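Local coordinates for protein putative rhamnosidase (Streptomyces avermitilis, PDB 3W5M) that hydrolyses terminal alpha-L-rhamnose from citrus flavonoids and gum arabic, and carries a calcium-dependent module that binds L-rhamnose, at residues A[159-165]-A[218-224]; A[254-260]-A[275-281]; A[978-984]-A[1024-1030]; A[990-996]-A[1015-1021]. One frame throughout, in Å; residues are numbered along the deposited sequence. Where two conformers were deposited one is given.

Contact 1 of 4, residues A[159-165]-A[218-224]; sequences FRRTVDL and GNNTLAV
Gly218 O takes two donors at the end of this strand pair. Leu165 N reaches it from across at 2.8 Å, standing well above the carbonyl plane. The second is Asn220 ND2 from the same strand, 2.8 Å from Gly218 O but in a weak bond bent to 126°; the stronger partner of that amide nitrogen is His216 O. Beside the amide lies Leu165, whose CD1 comes within 3.4 Å of Asn220 ND2, the two side chains crossing at about a right angle. An alanine in place of Asn220 would probably leave His216 O without its amide donor and Leu165 CD1 without its flat neighbour.

From here the strands run antiparallel, and backbone bonds tie Val163 to Asn220, Arg161 to Leu222 and Phe159 to Val224. On the same face as Leu165, Val163 CG2 touches Leu222 CD1 at 4.0 Å, and Val224 O lies in the plane of the Phe159 ring, at its edge. The other face is mostly polar. Thr162 OG1 and Thr221 OG1 share a hydrogen bond of 3.3 Å, while the methyl Thr221 CG2 sits over one face of the Arg160 guanidinium, 3.7 Å from Arg160 NH1. A bend at chi3 (50°) brings that guanidinium to Asp275, with which NE forms a salt bridge, and to the carbonyls of Trp268 and Glu270.

The two faces thus differ in kind: leucine and valine side chains meet strands 235-244 and 247-252 of the second CBM67 sheet, while opposite them a buried arginine is satisfied by one carboxylate and loop carbonyls, with Thr162 exposed.

Contact 2 of 4, residues A[254-260]-A[275-281]; sequences DASWKST and DSGWPAA
Lys258 lies along the backbone of Trp278, its CB resting 3.9 Å from Trp278 CB and its CG passing 4.3 Å from Asp275 OD2. The chain then bends at chi2 (-64°), bringing CD within 3.2 Å of Trp278 O, and CE keeps to the same carbonyl. A second bend, at chi4 (84°), aims the ammonium: NZ bonds to Trp278 O at 2.8 Å, in the carbonyl plane, and to Asp275 O at 3.0 Å. A water then accepts from Lys258 NZ and donates to Asp275 OD1, linking the two charged groups, while Asp275 OD2 forms a salt bridge with Arg160.

Asp275 O also accepts from Trp278 N, which closes a type I turn; the two donors come from opposite faces of its carbonyl plane, so both fit on one oxygen, and the lysine probably steadies the turn. Thr260 CG2 stands over one face of the Trp278 indole, 3.6 Å from the six-membered ring centroid, a CH-pi contact, and Asp275 CB lies over the opposite face, toward its rim.

Ser259 N to Pro279 O and Ala281 N to Trp257 O are nearly straight backbone bonds around a single bridge, Lys258 with Ala280. The result is a loop laid against the outermost strand, 258-260, of one CBM67 sheet, consistent with a beta-sandwich.

Contact 3 of 4, residues A[978-984]-A[1024-1030]; sequences FVLTCSV and GSHRFTV
Gly1024 N donates to Val984 O at 2.7 Å, the shortest of eight backbone bonds that alternate along this antiparallel pair. The backbone of Gly1024 (phi 124°) leaves no room for a side chain: a CB would press on the preceding carbonyl oxygen and on the ring of His1026. Ser1025 follows on the outer face, opposite Ser983.

His1026 turns inward. Its ring meets Cys982 SG at the edge, with CD2 4.0 Å from that sulfur, while the Val984 and His1026 side chains cross at about a right angle, Val984 CG2 coming 4.2 Å from His1026 CD2. Gly1024 O lies over one ring face. Both ring nitrogens are held from outside the pair, NE2 by Gly1022 O and ND1 by His1006 ND1, which fixes how the ring is rotated.

Strands 977-984 and 1024-1030 are neighbours in one sheet of a C-terminal beta-sandwich, with 965-974 beyond the first and 1003-1004 beyond the second. By the alternation of a strand, Arg1027 points to the other face. Its CG stands opposite the backbone N (chi1 -172°) and the chain runs extended to NE, which carries the guanidinium across to the side chains of Val979 and Thr981. Val979 CG2 sits over one guanidinium face, 3.6 Å from NH2, and Thr981 CG2 lies 3.6 Å from NH1, threonine and arginine running side by side.

Phe1028 returns to the buried face, where Leu980 O lies in its ring plane at the edge and Cys982 SG is 4.3 Å from CE1. Thr1029 CG2 leans toward Phe978 O at 3.8 Å. Val1030 CG2 touches Phe978 CB at 4.3 Å.

Contact 4 of 4, residues A[990-996]-A[1015-1021]; sequences AEVWIPA and GCAVFEV
Two antiparallel strands of the C-terminal beta-sandwich pair here, with Ala990 through Pro995 set against Val1021 through Cys1016, and the Trp993 indole is buried on the face turned from the opposing sheet. Val1018 CG2 sits over its six-membered ring, 3.9 Å from the centroid and 12° off the normal, a CH-pi contact. At the ring edge, in plane, Cys1016 SG comes within 3.8 Å of Trp993 CE3. NE1 donates to Glu991 OE1 at 2.8 Å, again close to the ring plane but from above the carboxylate plane, and Arg946 adds a cation-pi contact. A serine in place of Trp993 would probably leave Glu991 OE1 without its indole donor and open a gap beside Val1018 and Cys1016.

The pairing ends in a backbone bond of 2.7 Å from Ala996 N to Gly1015 O.

The inner face, which meets the opposing sheet, is apolar. Ile994 CG1 meets the edge of the Phe1019 ring, 3.8 Å from CE2, and Val1021 CG1 touches Ala990 CB at 3.8 Å.

In its own sheet the pair is flanked by strand 942-945, parallel to 989-995, and by strand 1008-1013, antiparallel to 1016-1021, while its inner face packs on strands 977-984 and 1024-1030 of the opposing sheet.

How the contacts relate
Contacts 1 and 2 belong to the CBM67 module and contacts 3 and 4 to the C-terminal beta-sandwich, the centres of contacts 1 and 3 lying about 85 Å apart. Strand 156-165 joins the first two: it pairs with 218-227 on one flank and with 258-260 on the other. Contact 1 is mostly buried and ladder-like, whereas contact 2, nearer the surface, relies on a lysine, a water and turn carbonyls. Contacts 3 and 4 are regular ladders in opposing sheets whose apolar faces meet, Leu980 CD2 lying 3.4 Å from Ile994 CD1. Contact 4 is the more buried; contact 3 has one face partly open to solvent, with Arg1027 and Ser1025 exposed.

Contact 1 of 4, residues A[159-165]-A[218-224]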
# COMPACT_ATOMS: atom_id res chain seq x y z
N PHE A 159 43.94 -6.58 -15.56
CA PHE A 159 44.58 -6.78 -14.26
C PHE A 159 44.63 -8.25 -13.92
O PHE A 159 43.65 -8.98 -14.19
CB PHE A 159 43.76 -6.10 -13.16
CG PHE A 159 43.57 -4.62 -13.41
CD1 PHE A 159 42.56 -4.20 -14.28
CD2 PHE A 159 44.42 -3.66 -12.85
CE1 PHE A 159 42.38 -2.85 -14.57
CE2 PHE A 159 44.23 -2.30 -13.13
CZ PHE A 159 43.23 -1.91 -13.98
N ARG A 160 45.75 -8.65 -13.31
CA ARG A 160 45.94 -10.01 -12.83
C ARG A 160 46.56 -10.04 -11.46
O ARG A 160 47.38 -9.17 -11.11
CB ARG A 160 46.89 -10.77 -13.78
CG ARG A 160 46.26 -11.23 -15.09
CD ARG A 160 47.28 -11.91 -16.03
NE ARG A 160 48.06 -12.96 -15.37
CZ ARG A 160 47.72 -14.24 -15.34
NH1 ARG A 160 46.60 -14.65 -15.92
NH2 ARG A 160 48.51 -15.13 -14.73
N ARG A 161 46.21 -11.07 -10.69
CA ARG A 161 46.89 -11.36 -9.44
C ARG A 161 46.79 -12.84 -9.13
O ARG A 161 45.73 -13.45 -9.23
CB ARG A 161 46.37 -10.54 -8.25
CG ARG A 161 47.26 -10.68 -7.02
CD ARG A 161 46.84 -9.78 -5.87
NE ARG A 161 47.53 -10.16 -4.64
CZ ARG A 161 47.38 -9.53 -3.48
NH1 ARG A 161 46.57 -8.48 -3.39
NH2 ARG A 161 48.06 -9.95 -2.42
N THR A 162 47.93 -13.42 -8.80
CA THR A 162 47.95 -14.80 -8.33
C THR A 162 48.20 -14.77 -6.83
O THR A 162 49.21 -14.21 -6.40
CB THR A 162 49.03 -15.63 -9.04
OG1 THR A 162 48.72 -15.68 -10.44
CG2 THR A 162 49.06 -17.06 -8.47
N VAL A 163 47.28 -15.37 -6.08
CA VAL A 163 47.33 -15.39 -4.60
C VAL A 163 47.28 -16.81 -4.05
O VAL A 163 46.56 -17.67 -4.57
CB VAL A 163 46.17 -14.58 -3.97
CG1 VAL A 163 46.49 -13.10 -4.02
CG2 VAL A 163 44.81 -14.90 -4.61
N ASP A 164 48.03 -17.03 -2.97
CA ASP A 164 48.15 -18.32 -2.32
C ASP A 164 47.14 -18.32 -1.16
O ASP A 164 47.31 -17.60 -0.17
CB ASP A 164 49.58 -18.52 -1.81
CG ASP A 164 49.88 -19.95 -1.39
OD1 ASP A 164 48.97 -20.79 -1.37
OD2 ASP A 164 51.06 -20.25 -1.08
N LEU A 165 46.09 -19.11 -1.30
CA LEU A 165 45.00 -19.10 -0.32
C LEU A 165 45.18 -20.22 0.71
O LEU A 165 45.78 -21.24 0.39
CB LEU A 165 43.65 -19.24 -1.03
CG LEU A 165 43.38 -18.22 -2.15
CD1 LEU A 165 41.96 -18.39 -2.66
CD2 LEU A 165 43.60 -16.79 -1.66
N GLY A 218 45.91 -22.91 -1.99
CA GLY A 218 47.07 -22.78 -2.86
C GLY A 218 46.87 -21.63 -3.82
O GLY A 218 46.02 -20.76 -3.58
N ASN A 219 47.63 -21.62 -4.91
CA ASN A 219 47.59 -20.49 -5.86
C ASN A 219 46.29 -20.44 -6.67
O ASN A 219 45.87 -21.44 -7.25
CB ASN A 219 48.77 -20.56 -6.83
CG ASN A 219 50.12 -20.30 -6.16
OD1 ASN A 219 51.12 -20.87 -6.58
ND2 ASN A 219 50.16 -19.42 -5.17
N ASN A 220 45.67 -19.27 -6.72
CA ASN A 220 44.45 -19.03 -7.49
C ASN A 220 44.77 -17.76 -8.28
O ASN A 220 45.37 -16.84 -7.71
CB ASN A 220 43.26 -18.66 -6.60
CG ASN A 220 42.75 -19.80 -5.74
OD1 ASN A 220 41.57 -20.15 -5.82
ND2 ASN A 220 43.60 -20.35 -4.87
N THR A 221 44.37 -17.71 -9.54
CA THR A 221 44.61 -16.54 -10.39
C THR A 221 43.32 -15.75 -10.54
O THR A 221 42.30 -16.27 -10.99
CB THR A 221 45.15 -16.98 -11.74
OG1 THR A 221 46.38 -17.71 -11.54
CG2 THR A 221 45.41 -15.77 -12.65
N LEU A 222 43.36 -14.48 -10.13
CA LEU A 222 42.22 -13.59 -10.28
C LEU A 222 42.57 -12.69 -11.45
O LEU A 222 43.74 -12.32 -11.61
CB LEU A 222 42.03 -12.74 -9.00
CG LEU A 222 42.16 -13.55 -7.69
CD1 LEU A 222 42.13 -12.65 -6.48
CD2 LEU A 222 41.02 -14.57 -7.62
N ALA A 223 41.57 -12.38 -12.27
CA ALA A 223 41.80 -11.52 -13.42
C ALA A 223 40.60 -10.62 -13.61
O ALA A 223 39.44 -11.04 -13.45
CB ALA A 223 42.07 -12.36 -14.67
N VAL A 224 40.86 -9.37 -13.97
CA VAL A 224 39.78 -8.40 -14.03
C VAL A 224 40.05 -7.56 -15.25
O VAL A 224 41.17 -7.14 -15.45
CB VAL A 224 39.79 -7.49 -12.76
CG1 VAL A 224 38.88 -6.29 -12.91
CG2 VAL A 224 39.35 -8.29 -11.55

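Contact 2 of 4, residues A[254-260]-A[275-281]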
# COMPACT_ATOMS: atom_id res chain seq x y z
N ASP A 254 45.11 -3.77 -4.90
CA ASP A 254 46.26 -2.98 -4.41
C ASP A 254 47.42 -3.14 -5.39
O ASP A 254 47.23 -3.72 -6.47
CB ASP A 254 46.64 -3.33 -2.94
CG ASP A 254 47.08 -4.78 -2.76
OD1 ASP A 254 47.57 -5.42 -3.70
OD2 ASP A 254 46.93 -5.29 -1.63
N ALA A 255 48.61 -2.59 -5.07
CA ALA A 255 49.75 -2.60 -6.01
C ALA A 255 50.42 -3.98 -6.19
O ALA A 255 51.36 -4.13 -6.99
CB ALA A 255 50.80 -1.55 -5.60
N SER A 256 49.96 -4.98 -5.45
CA SER A 256 50.38 -6.37 -5.70
C SER A 256 49.78 -6.96 -6.98
O SER A 256 50.19 -8.06 -7.41
CB SER A 256 50.05 -7.24 -4.49
OG SER A 256 50.84 -6.80 -3.39
N TRP A 257 48.79 -6.28 -7.58
CA TRP A 257 48.19 -6.70 -8.84
C TRP A 257 49.03 -6.18 -9.97
O TRP A 257 49.61 -5.10 -9.86
CB TRP A 257 46.77 -6.15 -9.01
CG TRP A 257 45.74 -6.79 -8.12
CD1 TRP A 257 45.67 -6.72 -6.74
CD2 TRP A 257 44.62 -7.55 -8.54
NE1 TRP A 257 44.56 -7.41 -6.30
CE2 TRP A 257 43.91 -7.94 -7.39
CE3 TRP A 257 44.15 -7.97 -9.80
CZ2 TRP A 257 42.75 -8.74 -7.45
CZ3 TRP A 257 42.99 -8.76 -9.86
CH2 TRP A 257 42.31 -9.14 -8.70
N LYS A 258 49.08 -6.94 -11.06
CA LYS A 258 49.74 -6.49 -12.29
C LYS A 258 48.68 -5.92 -13.20
O LYS A 258 47.54 -6.37 -13.18
CB LYS A 258 50.43 -7.66 -13.00
CG LYS A 258 51.64 -8.23 -12.29
CD LYS A 258 52.76 -7.19 -12.19
CE LYS A 258 54.14 -7.83 -12.07
NZ LYS A 258 54.73 -8.20 -13.38
N SER A 259 49.05 -4.92 -14.00
CA SER A 259 48.12 -4.31 -14.94
C SER A 259 48.73 -4.11 -16.33
O SER A 259 49.95 -3.97 -16.45
CB SER A 259 47.60 -2.97 -14.41
OG SER A 259 46.64 -2.46 -15.35
N THR A 260 47.89 -4.07 -17.36
CA THR A 260 48.38 -3.70 -18.70
C THR A 260 47.40 -2.80 -19.42
O THR A 260 46.20 -2.88 -19.16
CB THR A 260 48.74 -4.91 -19.58
OG1 THR A 260 49.47 -4.45 -20.72
CG2 THR A 260 47.48 -5.68 -20.02
N ASP A 275 52.61 -12.70 -17.24
CA ASP A 275 52.35 -11.27 -17.03
C ASP A 275 53.59 -10.65 -16.43
O ASP A 275 53.55 -9.57 -15.81
CB ASP A 275 51.12 -11.08 -16.13
CG ASP A 275 51.27 -11.76 -14.79
OD1 ASP A 275 52.39 -12.18 -14.46
OD2 ASP A 275 50.27 -11.89 -14.05
N SER A 276 54.73 -11.33 -16.58
CA SER A 276 55.92 -10.83 -15.91
C SER A 276 56.36 -9.45 -16.45
O SER A 276 57.00 -8.69 -15.72
CB SER A 276 57.06 -11.87 -15.88
OG SER A 276 57.56 -12.10 -17.16
N GLY A 277 55.97 -9.11 -17.68
CA GLY A 277 56.25 -7.80 -18.29
C GLY A 277 55.22 -6.71 -18.01
O GLY A 277 55.38 -5.57 -18.46
N TRP A 278 54.16 -7.04 -17.26
CA TRP A 278 53.08 -6.08 -16.92
C TRP A 278 53.55 -5.25 -15.71
O TRP A 278 54.07 -5.82 -14.75
CB TRP A 278 51.80 -6.82 -16.51
CG TRP A 278 51.01 -7.52 -17.61
CD1 TRP A 278 51.45 -7.92 -18.85
CD2 TRP A 278 49.63 -7.90 -17.53
NE1 TRP A 278 50.43 -8.51 -19.55
CE2 TRP A 278 49.31 -8.53 -18.75
CE3 TRP A 278 48.64 -7.78 -16.53
CZ2 TRP A 278 48.02 -9.03 -19.02
CZ3 TRP A 278 47.37 -8.27 -16.78
CH2 TRP A 278 47.06 -8.88 -18.03
N PRO A 279 53.39 -3.91 -15.73
CA PRO A 279 53.72 -3.11 -14.56
C PRO A 279 52.76 -3.37 -13.41
O PRO A 279 51.66 -3.90 -13.62
CB PRO A 279 53.51 -1.67 -15.04
CG PRO A 279 52.66 -1.77 -16.25
CD PRO A 279 52.93 -3.09 -16.87
N ALA A 280 53.16 -2.98 -12.19
CA ALA A 280 52.25 -3.04 -11.05
C ALA A 280 51.07 -2.09 -11.27
O ALA A 280 51.24 -1.00 -11.83
CB ALA A 280 52.98 -2.65 -9.77
N ALA A 281 49.88 -2.50 -10.83
CA ALA A 281 48.74 -1.61 -10.77
C ALA A 281 49.06 -0.43 -9.85
O ALA A 281 49.87 -0.55 -8.92
CB ALA A 281 47.49 -2.34 -10.29
O HOH W 1 53.87 -10.90 -12.67

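Contact 3 of 4, residues A[978-984]-A[1024-1030]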
# COMPACT_ATOMS: atom_id res chain seq x y z
N PHE A 978 -41.69 -1.34 -14.09
CA PHE A 978 -40.53 -1.10 -13.22
C PHE A 978 -40.86 -1.57 -11.80
O PHE A 978 -41.92 -1.24 -11.26
CB PHE A 978 -40.21 0.40 -13.24
CG PHE A 978 -38.96 0.79 -12.50
CD1 PHE A 978 -37.71 0.74 -13.13
CD2 PHE A 978 -39.03 1.25 -11.18
CE1 PHE A 978 -36.56 1.13 -12.45
CE2 PHE A 978 -37.87 1.64 -10.50
CZ PHE A 978 -36.63 1.57 -11.13
N VAL A 979 -39.99 -2.39 -11.21
CA VAL A 979 -40.11 -2.71 -9.80
C VAL A 979 -38.78 -2.39 -9.10
O VAL A 979 -37.70 -2.77 -9.58
CB VAL A 979 -40.58 -4.18 -9.59
CG1 VAL A 979 -39.71 -5.17 -10.35
CG2 VAL A 979 -40.66 -4.55 -8.11
N LEU A 980 -38.85 -1.65 -8.00
CA LEU A 980 -37.70 -1.43 -7.13
C LEU A 980 -38.02 -1.93 -5.72
O LEU A 980 -39.08 -1.61 -5.17
CB LEU A 980 -37.32 0.06 -7.09
CG LEU A 980 -36.32 0.57 -6.03
CD1 LEU A 980 -34.91 0.04 -6.24
CD2 LEU A 980 -36.29 2.08 -6.11
N THR A 981 -37.12 -2.73 -5.15
CA THR A 981 -37.21 -3.04 -3.73
C THR A 981 -35.97 -2.44 -3.07
O THR A 981 -34.94 -2.24 -3.72
CB THR A 981 -37.28 -4.55 -3.43
OG1 THR A 981 -36.20 -5.22 -4.07
CG2 THR A 981 -38.61 -5.17 -3.91
N CYS A 982 -36.06 -2.13 -1.78
CA CYS A 982 -34.89 -1.67 -1.08
C CYS A 982 -35.01 -1.98 0.39
O CYS A 982 -36.10 -2.28 0.89
CB CYS A 982 -34.63 -0.17 -1.34
SG CYS A 982 -35.96 0.95 -0.87
N SER A 983 -33.86 -1.97 1.06
CA SER A 983 -33.79 -2.21 2.48
C SER A 983 -33.00 -1.04 3.06
O SER A 983 -31.91 -0.73 2.58
CB SER A 983 -33.13 -3.57 2.76
OG SER A 983 -33.10 -3.86 4.15
N VAL A 984 -33.60 -0.37 4.04
CA VAL A 984 -33.07 0.85 4.66
C VAL A 984 -32.99 0.58 6.16
O VAL A 984 -33.97 0.14 6.76
CB VAL A 984 -34.00 2.07 4.39
CG1 VAL A 984 -33.53 3.31 5.12
CG2 VAL A 984 -34.08 2.35 2.89
N GLY A 1024 -36.69 0.11 6.79
CA GLY A 1024 -37.45 -1.11 6.47
C GLY A 1024 -37.26 -1.68 5.07
O GLY A 1024 -36.37 -1.24 4.34
N SER A 1025 -38.10 -2.66 4.72
CA SER A 1025 -38.11 -3.29 3.39
C SER A 1025 -39.24 -2.70 2.57
O SER A 1025 -40.40 -2.92 2.86
CB SER A 1025 -38.36 -4.80 3.49
OG SER A 1025 -37.39 -5.44 4.30
N HIS A 1026 -38.88 -1.97 1.52
CA HIS A 1026 -39.87 -1.26 0.72
C HIS A 1026 -39.94 -1.80 -0.68
O HIS A 1026 -38.98 -2.41 -1.16
CB HIS A 1026 -39.55 0.22 0.71
CG HIS A 1026 -39.20 0.76 2.06
ND1 HIS A 1026 -39.97 0.50 3.17
CD2 HIS A 1026 -38.16 1.51 2.48
CE1 HIS A 1026 -39.42 1.08 4.22
NE2 HIS A 1026 -38.32 1.71 3.83
N ARG A 1027 -41.08 -1.56 -1.32
CA ARG A 1027 -41.35 -1.99 -2.69
C ARG A 1027 -42.06 -0.88 -3.44
O ARG A 1027 -42.93 -0.21 -2.88
CB ARG A 1027 -42.24 -3.22 -2.69
CG ARG A 1027 -42.41 -3.85 -4.06
CD ARG A 1027 -43.28 -5.08 -3.97
NE ARG A 1027 -43.21 -5.82 -5.22
CZ ARG A 1027 -42.35 -6.81 -5.46
NH1 ARG A 1027 -41.49 -7.21 -4.53
NH2 ARG A 1027 -42.36 -7.41 -6.65
N PHE A 1028 -41.65 -0.67 -4.68
CA PHE A 1028 -42.25 0.33 -5.56
C PHE A 1028 -42.46 -0.32 -6.92
O PHE A 1028 -41.56 -0.97 -7.44
CB PHE A 1028 -41.36 1.56 -5.68
CG PHE A 1028 -41.07 2.24 -4.36
CD1 PHE A 1028 -40.10 1.72 -3.49
CD2 PHE A 1028 -41.74 3.41 -3.99
CE1 PHE A 1028 -39.83 2.35 -2.27
CE2 PHE A 1028 -41.47 4.04 -2.77
CZ PHE A 1028 -40.50 3.51 -1.91
N THR A 1029 -43.65 -0.14 -7.48
CA THR A 1029 -44.02 -0.75 -8.75
C THR A 1029 -44.70 0.27 -9.67
O THR A 1029 -45.51 1.08 -9.22
CB THR A 1029 -44.97 -1.94 -8.53
OG1 THR A 1029 -44.47 -2.76 -7.46
CG2 THR A 1029 -45.11 -2.80 -9.80
N VAL A 1030 -44.36 0.22 -10.96
CA VAL A 1030 -45.01 1.03 -12.00
C VAL A 1030 -45.36 0.05 -13.11
O VAL A 1030 -44.45 -0.53 -13.72
CB VAL A 1030 -44.08 2.16 -12.54
CG1 VAL A 1030 -44.88 3.26 -13.22
CG2 VAL A 1030 -43.26 2.77 -11.41

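Contact 4 of 4, residues A[990-996]-A[1015-1021]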
# COMPACT_ATOMS: atom_id res chain seq x y z
N ALA A 990 -34.81 7.44 3.88
CA ALA A 990 -34.45 7.47 2.47
C ALA A 990 -35.33 8.42 1.68
O ALA A 990 -36.48 8.67 2.06
CB ALA A 990 -34.54 6.08 1.88
N GLU A 991 -34.77 8.94 0.60
CA GLU A 991 -35.53 9.63 -0.43
C GLU A 991 -35.45 8.78 -1.68
O GLU A 991 -34.36 8.52 -2.18
CB GLU A 991 -34.94 10.99 -0.67
CG GLU A 991 -35.63 11.79 -1.75
CD GLU A 991 -34.90 13.08 -2.01
OE1 GLU A 991 -33.88 13.05 -2.75
OE2 GLU A 991 -35.34 14.12 -1.47
N VAL A 992 -36.59 8.32 -2.18
CA VAL A 992 -36.64 7.36 -3.27
C VAL A 992 -37.22 8.05 -4.49
O VAL A 992 -38.22 8.76 -4.39
CB VAL A 992 -37.46 6.13 -2.88
CG1 VAL A 992 -37.48 5.10 -4.00
CG2 VAL A 992 -36.90 5.50 -1.61
N TRP A 993 -36.56 7.88 -5.63
CA TRP A 993 -37.00 8.43 -6.92
C TRP A 993 -37.35 7.29 -7.84
O TRP A 993 -36.50 6.45 -8.14
CB TRP A 993 -35.90 9.24 -7.56
CG TRP A 993 -35.44 10.38 -6.77
CD1 TRP A 993 -34.87 10.35 -5.52
CD2 TRP A 993 -35.46 11.76 -7.17
NE1 TRP A 993 -34.55 11.62 -5.11
CE2 TRP A 993 -34.89 12.51 -6.10
CE3 TRP A 993 -35.90 12.44 -8.31
CZ2 TRP A 993 -34.76 13.90 -6.15
CZ3 TRP A 993 -35.77 13.82 -8.36
CH2 TRP A 993 -35.20 14.54 -7.28
N ILE A 994 -38.61 7.24 -8.30
CA ILE A 994 -39.06 6.16 -9.17
C ILE A 994 -39.49 6.74 -10.51
O ILE A 994 -40.51 7.43 -10.56
CB ILE A 994 -40.27 5.41 -8.57
CG1 ILE A 994 -40.02 5.03 -7.11
CG2 ILE A 994 -40.62 4.18 -9.41
CD1 ILE A 994 -39.08 3.86 -6.94
N PRO A 995 -38.72 6.48 -11.60
CA PRO A 995 -39.13 6.97 -12.92
C PRO A 995 -40.54 6.50 -13.27
O PRO A 995 -40.87 5.30 -13.11
CB PRO A 995 -38.09 6.37 -13.89
CG PRO A 995 -37.31 5.37 -13.10
CD PRO A 995 -37.40 5.82 -11.66
N ALA A 996 -41.38 7.44 -13.68
CA ALA A 996 -42.78 7.15 -13.99
C ALA A 996 -43.33 8.10 -15.05
O ALA A 996 -43.19 9.32 -14.91
CB ALA A 996 -43.64 7.20 -12.73
N GLY A 1015 -39.29 13.41 -14.19
CA GLY A 1015 -39.89 12.18 -14.70
C GLY A 1015 -40.07 11.07 -13.67
O GLY A 1015 -40.35 9.92 -14.03
N CYS A 1016 -39.91 11.41 -12.40
CA CYS A 1016 -40.12 10.44 -11.32
C CYS A 1016 -40.97 10.95 -10.16
O CYS A 1016 -41.02 12.14 -9.86
CB CYS A 1016 -38.79 9.84 -10.79
SG CYS A 1016 -37.23 10.54 -11.35
N ALA A 1017 -41.66 10.00 -9.53
CA ALA A 1017 -42.27 10.21 -8.23
C ALA A 1017 -41.15 10.19 -7.19
O ALA A 1017 -40.27 9.32 -7.23
CB ALA A 1017 -43.28 9.10 -7.95
N VAL A 1018 -41.17 11.17 -6.28
CA VAL A 1018 -40.21 11.25 -5.20
C VAL A 1018 -40.92 10.87 -3.91
O VAL A 1018 -41.93 11.49 -3.55
CB VAL A 1018 -39.66 12.69 -5.04
CG1 VAL A 1018 -38.65 12.77 -3.90
CG2 VAL A 1018 -39.08 13.19 -6.35
N PHE A 1019 -40.39 9.87 -3.22
CA PHE A 1019 -40.97 9.41 -1.96
C PHE A 1019 -40.04 9.70 -0.79
O PHE A 1019 -38.81 9.74 -0.96
CB PHE A 1019 -41.27 7.92 -2.04
CG PHE A 1019 -42.30 7.56 -3.05
CD1 PHE A 1019 -43.66 7.67 -2.76
CD2 PHE A 1019 -41.93 7.10 -4.31
CE1 PHE A 1019 -44.62 7.33 -3.70
CE2 PHE A 1019 -42.90 6.75 -5.26
CZ PHE A 1019 -44.24 6.87 -4.95
N GLU A 1020 -40.61 9.92 0.39
CA GLU A 1020 -39.82 9.95 1.62
C GLU A 1020 -40.25 8.75 2.40
O GLU A 1020 -41.43 8.50 2.54
CB GLU A 1020 -40.09 11.21 2.42
CG GLU A 1020 -39.64 12.46 1.69
CD GLU A 1020 -39.61 13.71 2.56
OE1 GLU A 1020 -40.55 13.89 3.37
OE2 GLU A 1020 -38.65 14.50 2.41
N VAL A 1021 -39.29 7.99 2.91
CA VAL A 1021 -39.59 6.74 3.59
C VAL A 1021 -38.64 6.55 4.79
O VAL A 1021 -37.52 7.05 4.78
CB VAL A 1021 -39.58 5.56 2.57
CG1 VAL A 1021 -38.17 5.16 2.18
CG2 VAL A 1021 -40.37 4.35 3.07